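HK97 Family Phage Portal Protein (Corynebacterium diphtheriae, PDB 3KDR) probably forms the dodecameric portal ring at one vertex of an HK97-family phage capsid, the channel through which DNA enters and leaves the head. Local coordinates at residues 24-36 / 61-73. Residues are numbered along the deposited sequence; the frame is centred on the assembly and turned at random.
Sequences RNLLSTTVARTPL and FHRMLATADDLLF
Ser28 and Ala32 on one helix and Ala68 on the other illustrate how small residues let two helices draw near. The CA atoms of Ala32 and its partner Leu65 are 4.9 Å apart, and the axes of helices 24-33 and 61-73 pass within 8.0 Å at 143° between their directions. Ser28 enters as a knob among Leu65, Ala68, Asp69 and Leu72. Its OG donates to Asp69 OD1 at 2.7 Å, reaching the anti side of the carboxylate from 26° outside its plane, so the buried hydroxyl is satisfied across the interface. Leu65 returns the knob, fitting among Arg24, Ser28, Thr29 and Ala32; with CG anti to its backbone N (chi1 178°), CD1 comes within 3.5 Å of Ser28 O. The bent chain of Arg24 brings its guanidinium to Asp69 in a salt bridge whose detailed geometry is doubtful. The outcome is a roughly antiparallel helix pair with reciprocal knobs-into-holes packing, one element of the portal-protein fold; helix 247-270 adds Val259 against Val31 and Ile266 against Met64. Beneath that cover Met64, a selenomethionine, crosses Val31 at about a right angle, with its CG 3.6 Å from Val31 CG1, and its bent chain carries CE on to Leu36 CD1, 3.7 Å away, at the start of strand 36-38. Toward Phe61, by contrast, the contact is less deeply buried. Ala32 CB lies obliquely to the aromatic ring, 3.6 Å from Phe61 CE1, while Arg33 CG meets the edge of that ring; both Ala32 and Arg33 are partly exposed. At Arg33 and Phe61 a neighbouring subunit approaches, Glu260 of that subunit packing on Arg33 and its Ser264 on Phe61.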
# COMPACT_ATOMS: atom_id res chain seq x y z
N ARG C 24 20.20 -21.52 -20.29
CA ARG C 24 21.31 -22.30 -20.79
C ARG C 24 22.68 -21.84 -20.32
O ARG C 24 23.50 -22.65 -19.95
CB ARG C 24 21.32 -22.38 -22.30
CG ARG C 24 22.42 -23.28 -22.74
CD ARG C 24 23.06 -22.85 -23.96
NE ARG C 24 24.28 -22.05 -23.82
CZ ARG C 24 25.48 -22.42 -24.24
NH1 ARG C 24 26.50 -21.61 -24.13
NH2 ARG C 24 25.66 -23.60 -24.74
N ASN C 25 22.96 -20.56 -20.39
CA ASN C 25 24.29 -20.11 -20.04
C ASN C 25 24.56 -20.46 -18.60
O ASN C 25 25.58 -21.00 -18.27
CB ASN C 25 24.43 -18.62 -20.22
CG ASN C 25 24.46 -18.21 -21.69
OD1 ASN C 25 24.38 -17.00 -22.00
ND2 ASN C 25 24.57 -19.19 -22.59
N LEU C 26 23.61 -20.17 -17.72
CA LEU C 26 23.80 -20.47 -16.32
C LEU C 26 24.06 -21.94 -16.12
O LEU C 26 24.92 -22.29 -15.36
CB LEU C 26 22.58 -20.04 -15.50
CG LEU C 26 22.37 -18.54 -15.31
CD1 LEU C 26 20.98 -18.25 -14.83
CD2 LEU C 26 23.40 -17.98 -14.33
N LEU C 27 23.31 -22.81 -16.77
CA LEU C 27 23.49 -24.24 -16.53
C LEU C 27 24.74 -24.80 -17.18
O LEU C 27 25.60 -25.35 -16.51
CB LEU C 27 22.31 -25.04 -17.08
CG LEU C 27 20.97 -24.89 -16.36
CD1 LEU C 27 19.90 -25.50 -17.20
CD2 LEU C 27 20.93 -25.50 -14.95
N SER C 28 24.84 -24.68 -18.49
CA SER C 28 25.94 -25.29 -19.20
C SER C 28 27.31 -24.72 -18.92
O SER C 28 28.27 -25.43 -19.03
CB SER C 28 25.71 -25.18 -20.68
OG SER C 28 24.58 -25.96 -21.03
N THR C 29 27.43 -23.44 -18.63
CA THR C 29 28.75 -22.85 -18.43
C THR C 29 29.25 -23.18 -17.05
O THR C 29 30.46 -23.31 -16.82
CB THR C 29 28.72 -21.36 -18.62
OG1 THR C 29 27.80 -20.81 -17.67
CG2 THR C 29 28.23 -21.04 -20.03
N THR C 30 28.33 -23.35 -16.13
CA THR C 30 28.76 -23.72 -14.80
C THR C 30 29.34 -25.11 -14.83
O THR C 30 30.39 -25.34 -14.32
CB THR C 30 27.58 -23.64 -13.87
OG1 THR C 30 27.06 -22.31 -13.99
CG2 THR C 30 27.98 -23.90 -12.45
N VAL C 31 28.64 -26.03 -15.47
CA VAL C 31 29.12 -27.37 -15.63
C VAL C 31 30.47 -27.30 -16.25
O VAL C 31 31.42 -27.81 -15.66
CB VAL C 31 28.22 -28.23 -16.53
CG1 VAL C 31 28.89 -29.51 -16.81
CG2 VAL C 31 26.88 -28.46 -15.86
N ALA C 32 30.56 -26.65 -17.40
CA ALA C 32 31.85 -26.52 -18.10
C ALA C 32 32.95 -25.97 -17.23
O ALA C 32 34.05 -26.41 -17.32
CB ALA C 32 31.73 -25.71 -19.33
N ARG C 33 32.67 -25.04 -16.34
CA ARG C 33 33.75 -24.45 -15.58
C ARG C 33 34.18 -25.29 -14.41
O ARG C 33 35.19 -25.03 -13.76
CB ARG C 33 33.33 -23.10 -15.05
CG ARG C 33 33.11 -22.11 -16.12
CD ARG C 33 32.72 -20.80 -15.55
NE ARG C 33 33.53 -20.51 -14.39
CZ ARG C 33 33.15 -19.74 -13.38
NH1 ARG C 33 31.95 -19.11 -13.40
NH2 ARG C 33 33.98 -19.54 -12.36
N THR C 34 33.41 -26.30 -14.11
CA THR C 34 33.64 -26.98 -12.88
C THR C 34 34.61 -28.15 -13.08
O THR C 34 34.39 -29.01 -13.91
CB THR C 34 32.34 -27.48 -12.35
OG1 THR C 34 31.43 -26.37 -12.29
CG2 THR C 34 32.53 -28.10 -10.99
N PRO C 35 35.69 -28.16 -12.33
CA PRO C 35 36.69 -29.15 -12.53
C PRO C 35 36.21 -30.56 -12.21
O PRO C 35 35.47 -30.76 -11.26
CB PRO C 35 37.79 -28.74 -11.54
CG PRO C 35 37.64 -27.37 -11.35
CD PRO C 35 36.16 -27.13 -11.39
N LEU C 36 36.70 -31.51 -12.99
CA LEU C 36 36.53 -32.90 -12.69
C LEU C 36 37.76 -33.34 -11.87
O LEU C 36 38.88 -33.00 -12.20
CB LEU C 36 36.43 -33.70 -13.98
CG LEU C 36 35.03 -33.92 -14.49
CD1 LEU C 36 35.10 -34.63 -15.78
CD2 LEU C 36 34.27 -34.73 -13.53
N PHE C 61 37.07 -27.59 -21.92
CA PHE C 61 35.98 -26.70 -21.55
C PHE C 61 34.89 -26.79 -22.58
O PHE C 61 33.73 -26.97 -22.26
CB PHE C 61 36.49 -25.25 -21.45
CG PHE C 61 35.40 -24.22 -21.25
CD1 PHE C 61 34.92 -23.93 -19.99
CD2 PHE C 61 34.87 -23.53 -22.34
CE1 PHE C 61 33.95 -22.98 -19.81
CE2 PHE C 61 33.87 -22.57 -22.15
CZ PHE C 61 33.43 -22.30 -20.89
N HIS C 62 35.23 -26.66 -23.85
CA HIS C 62 34.18 -26.73 -24.85
C HIS C 62 33.60 -28.14 -24.93
O HIS C 62 32.43 -28.33 -25.24
CB HIS C 62 34.64 -26.14 -26.19
CG HIS C 62 35.16 -24.71 -26.09
ND1 HIS C 62 34.33 -23.59 -26.16
CD2 HIS C 62 36.43 -24.22 -25.90
CE1 HIS C 62 35.07 -22.49 -26.04
NE2 HIS C 62 36.34 -22.84 -25.88
N ARG C 63 34.38 -29.14 -24.56
CA ARG C 63 33.87 -30.49 -24.62
C ARG C 63 32.77 -30.62 -23.61
O ARG C 63 31.76 -31.21 -23.88
CB ARG C 63 35.00 -31.48 -24.38
CG ARG C 63 34.51 -32.90 -24.16
CD ARG C 63 35.58 -33.88 -23.69
NE ARG C 63 36.19 -33.49 -22.43
CZ ARG C 63 37.36 -33.95 -21.99
NH1 ARG C 63 38.05 -34.84 -22.70
NH2 ARG C 63 37.86 -33.54 -20.84
N MSE C 64 32.98 -30.08 -22.43
CA MSE C 64 31.99 -30.25 -21.42
C MSE C 64 30.81 -29.39 -21.74
O MSE C 64 29.69 -29.75 -21.50
CB MSE C 64 32.56 -29.88 -20.05
CG MSE C 64 31.70 -30.39 -18.86
SE MSE C 64 31.21 -32.26 -19.03
CE MSE C 64 32.79 -33.02 -18.21
N LEU C 65 31.08 -28.23 -22.28
CA LEU C 65 30.05 -27.29 -22.54
C LEU C 65 29.07 -27.87 -23.56
O LEU C 65 27.84 -27.82 -23.39
CB LEU C 65 30.66 -26.01 -23.09
CG LEU C 65 29.70 -24.90 -23.47
CD1 LEU C 65 29.07 -24.44 -22.27
CD2 LEU C 65 30.41 -23.78 -24.13
N ALA C 66 29.63 -28.43 -24.63
CA ALA C 66 28.82 -28.97 -25.70
C ALA C 66 27.96 -30.14 -25.19
O ALA C 66 26.83 -30.38 -25.65
CB ALA C 66 29.71 -29.44 -26.80
N THR C 67 28.54 -30.89 -24.28
CA THR C 67 27.93 -32.06 -23.66
C THR C 67 26.77 -31.69 -22.77
O THR C 67 25.73 -32.32 -22.78
CB THR C 67 28.97 -32.79 -22.79
OG1 THR C 67 30.15 -33.01 -23.58
CG2 THR C 67 28.47 -34.07 -22.30
N ALA C 68 26.97 -30.67 -21.96
CA ALA C 68 25.91 -30.19 -21.12
C ALA C 68 24.78 -29.78 -22.01
O ALA C 68 23.65 -30.07 -21.77
CB ALA C 68 26.39 -29.04 -20.30
N ASP C 69 25.10 -29.11 -23.09
CA ASP C 69 24.10 -28.65 -23.97
C ASP C 69 23.37 -29.79 -24.59
O ASP C 69 22.16 -29.79 -24.62
CB ASP C 69 24.74 -27.89 -25.07
CG ASP C 69 24.81 -26.43 -24.80
OD1 ASP C 69 24.41 -25.96 -23.71
OD2 ASP C 69 25.26 -25.74 -25.73
N ASP C 70 24.12 -30.77 -25.09
CA ASP C 70 23.50 -31.92 -25.72
C ASP C 70 22.49 -32.59 -24.77
O ASP C 70 21.38 -32.94 -25.11
CB ASP C 70 24.57 -32.94 -26.07
CG ASP C 70 25.03 -32.86 -27.50
OD1 ASP C 70 25.92 -33.69 -27.84
OD2 ASP C 70 24.53 -32.03 -28.28
N LEU C 71 22.92 -32.74 -23.55
CA LEU C 71 22.11 -33.44 -22.58
C LEU C 71 20.85 -32.69 -22.31
O LEU C 71 19.81 -33.25 -22.23
CB LEU C 71 22.89 -33.57 -21.28
CG LEU C 71 23.52 -34.92 -20.96
CD1 LEU C 71 23.55 -35.88 -22.13
CD2 LEU C 71 24.88 -34.64 -20.44
N LEU C 72 20.98 -31.39 -22.15
CA LEU C 72 19.87 -30.54 -21.80
C LEU C 72 18.76 -30.51 -22.83
O LEU C 72 17.61 -30.66 -22.49
CB LEU C 72 20.45 -29.17 -21.72
CG LEU C 72 19.74 -28.02 -21.07
CD1 LEU C 72 19.36 -28.33 -19.66
CD2 LEU C 72 20.76 -26.92 -21.08
N PHE C 73 19.15 -30.26 -24.08
CA PHE C 73 18.23 -30.20 -25.20
C PHE C 73 17.83 -31.50 -25.81
O PHE C 73 16.68 -31.65 -26.20
CB PHE C 73 18.85 -29.36 -26.30
CG PHE C 73 18.87 -27.94 -25.98
CD1 PHE C 73 17.73 -27.18 -26.13
CD2 PHE C 73 19.99 -27.34 -25.47
CE1 PHE C 73 17.72 -25.87 -25.81
CE2 PHE C 73 19.97 -26.01 -25.16
CZ PHE C 73 18.83 -25.27 -25.34